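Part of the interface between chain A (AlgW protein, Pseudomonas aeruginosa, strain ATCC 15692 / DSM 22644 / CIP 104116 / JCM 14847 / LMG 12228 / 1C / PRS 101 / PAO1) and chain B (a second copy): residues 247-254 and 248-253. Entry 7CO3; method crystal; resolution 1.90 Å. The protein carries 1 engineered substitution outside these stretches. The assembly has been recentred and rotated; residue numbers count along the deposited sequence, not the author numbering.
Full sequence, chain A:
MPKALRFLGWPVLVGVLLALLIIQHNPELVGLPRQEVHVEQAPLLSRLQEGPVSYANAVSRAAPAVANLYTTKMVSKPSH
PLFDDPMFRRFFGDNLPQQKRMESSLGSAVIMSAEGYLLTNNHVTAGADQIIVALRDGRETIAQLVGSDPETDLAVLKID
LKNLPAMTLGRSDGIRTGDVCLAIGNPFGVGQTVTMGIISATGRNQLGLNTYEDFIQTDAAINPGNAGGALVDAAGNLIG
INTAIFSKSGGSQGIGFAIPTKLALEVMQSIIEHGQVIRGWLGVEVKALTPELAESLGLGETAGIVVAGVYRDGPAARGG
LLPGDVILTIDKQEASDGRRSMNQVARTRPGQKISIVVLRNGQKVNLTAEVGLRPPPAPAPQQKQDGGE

Chain A (247-254) SKSGGSQG
Chain B 248-253: KSGGSQ

This is a small, water-bridged contact between two copies of the same loop, in which one glutamine side chain from chain A reaches into a glycine-bearing loop of chain B and no clear direct hydrogen bond crosses between the stretches. Together the two sides bury 257 Å², and neither contains regular helix or strand.

Both copies share one backbone conformation. Phi/psi runs from -97/10 at residue 248 through -133/0 at 249, 85/-5 at 250, -151/-174 at 251 and -62/133 at 252 to -123/24 at 253. S247(A) is at -158/146 and G254(A) at 80/13, where positive phi favours glycine. The two loops meet with the CA atoms of S249(A) and S249(B) 5.6 Å apart, those of K248(A) and G250(B) 6.1 Å apart, and those of Q253(A) and S252(B) 4.9 Å apart.

At the centre the two serines point their CA-to-CB bonds toward the opposing stretch, with CB of S249(A) 3.6 Å from CB of S249(B). Both adopt the p rotamer, and a side chain this small permits so close an approach. In chain A the serine is braced internally: S249(A) N and S249(A) OG donate to S247(A) OG at 2.8 and 2.9 Å, and S247(A) OG (chi1 t) donates to G251(A) O at 2.8 Å.

Q253(A), with chi1 m, chi2 t and chi3 -28°, has the most of its own surface covered by the other stretch, 72 Å². Its CA-to-CB bond points sideways, but the extended side chain carries NE2 to 3.1 Å from S249(B) OG. The same NE2 lies 3.3 Å from G251(B) N, a packing contact, since both are donors. Q253(A) OE1 accepts from K248(A) N at 3.0 Å and also lies 3.7 Å from G251(B) CA; Q253(B) OE1 accepts identically from K248(B) N.

Glycine suits G250(B) and G251(B). A CB on G251(B) would lie 2.2 Å from Q253(A) OE1, a clash, whereas the backbone angles of G250(B) would themselves jam a CB against the preceding carbonyl. Nearby, S252(B), chi1 t, packs its CB 3.7 Å from Q253(A) O.

Water completes the contact. The carbonyl oxygens K248(A) O and S249(B) O, both acceptors 3.8 Å apart, are joined by water 1, which donates to each at 2.7 Å. Water 2 accepts from Q253(A) NE2 and Q253(B) NE2, each at 3.3 Å, linking the two amides. K248(A), chi1 m, begins toward chain B, but its end leads away, and the residue is exposed.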

# COMPACT_ATOMS: atom_id res chain seq x y z
N SER A 247 7.24 -9.44 -1.78
CA SER A 247 6.62 -9.18 -0.50
C SER A 247 7.20 -10.12 0.54
O SER A 247 7.49 -11.28 0.24
CB SER A 247 5.10 -9.40 -0.54
OG SER A 247 4.61 -9.38 0.79
N LYS A 248 7.31 -9.62 1.76
CA LYS A 248 7.64 -10.43 2.91
C LYS A 248 6.41 -10.86 3.70
O LYS A 248 6.56 -11.42 4.78
CB LYS A 248 8.62 -9.66 3.80
CG LYS A 248 9.77 -9.07 2.97
CD LYS A 248 11.11 -9.08 3.69
CE LYS A 248 12.24 -9.23 2.69
NZ LYS A 248 12.75 -10.63 2.62
N SER A 249 5.21 -10.64 3.18
CA SER A 249 3.98 -10.81 3.95
C SER A 249 2.87 -11.59 3.25
O SER A 249 1.80 -11.74 3.84
CB SER A 249 3.41 -9.45 4.33
OG SER A 249 3.00 -8.76 3.17
N GLY A 250 3.07 -12.06 2.02
CA GLY A 250 1.97 -12.75 1.37
C GLY A 250 0.99 -11.83 0.65
O GLY A 250 0.08 -12.32 -0.03
N GLY A 251 1.16 -10.52 0.76
CA GLY A 251 0.32 -9.60 0.04
C GLY A 251 1.04 -8.32 -0.27
O GLY A 251 2.24 -8.19 -0.06
N SER A 252 0.29 -7.36 -0.82
CA SER A 252 0.93 -6.20 -1.43
C SER A 252 1.73 -5.42 -0.40
O SER A 252 1.26 -5.12 0.72
CB SER A 252 -0.10 -5.30 -2.08
OG SER A 252 0.58 -4.24 -2.76
N GLN A 253 2.96 -5.08 -0.77
CA GLN A 253 3.78 -4.08 -0.09
C GLN A 253 4.21 -2.99 -1.06
O GLN A 253 5.20 -2.32 -0.81
CB GLN A 253 4.96 -4.76 0.62
CG GLN A 253 4.41 -5.67 1.76
CD GLN A 253 5.43 -6.44 2.59
OE1 GLN A 253 6.51 -6.78 2.12
NE2 GLN A 253 5.09 -6.70 3.85
N GLY A 254 3.45 -2.80 -2.15
CA GLY A 254 3.70 -1.75 -3.12
C GLY A 254 4.80 -2.04 -4.14
O GLY A 254 5.24 -1.11 -4.82
N LYS B 248 3.45 -4.37 10.87
CA LYS B 248 3.38 -5.67 11.50
C LYS B 248 3.83 -6.79 10.58
O LYS B 248 3.66 -7.96 10.94
CB LYS B 248 1.94 -5.90 11.98
CG LYS B 248 1.42 -4.68 12.75
CD LYS B 248 0.52 -5.04 13.92
CE LYS B 248 0.65 -4.01 15.03
NZ LYS B 248 1.54 -4.47 16.13
N SER B 249 4.42 -6.48 9.43
CA SER B 249 4.68 -7.48 8.39
C SER B 249 6.08 -7.45 7.79
O SER B 249 6.36 -8.24 6.89
CB SER B 249 3.69 -7.32 7.25
OG SER B 249 3.90 -6.07 6.60
N GLY B 250 6.97 -6.55 8.23
CA GLY B 250 8.27 -6.50 7.58
C GLY B 250 8.33 -5.67 6.32
O GLY B 250 9.42 -5.48 5.76
N GLY B 251 7.20 -5.14 5.86
CA GLY B 251 7.20 -4.27 4.71
C GLY B 251 6.07 -3.28 4.77
O GLY B 251 5.36 -3.17 5.77
N SER B 252 5.92 -2.53 3.68
CA SER B 252 5.07 -1.34 3.74
C SER B 252 3.62 -1.73 4.05
O SER B 252 3.05 -2.67 3.46
CB SER B 252 5.13 -0.58 2.42
OG SER B 252 4.36 0.62 2.56
N GLN B 253 3.04 -1.00 5.00
CA GLN B 253 1.60 -0.99 5.24
C GLN B 253 1.06 0.43 5.14
O GLN B 253 0.01 0.72 5.71
CB GLN B 253 1.28 -1.67 6.58
CG GLN B 253 1.64 -3.18 6.47
CD GLN B 253 1.40 -4.04 7.71
OE1 GLN B 253 1.44 -3.56 8.83
NE2 GLN B 253 1.12 -5.32 7.48
O HOH W 1 5.72 -10.82 7.23
O HOH W 2 1.91 -6.43 4.52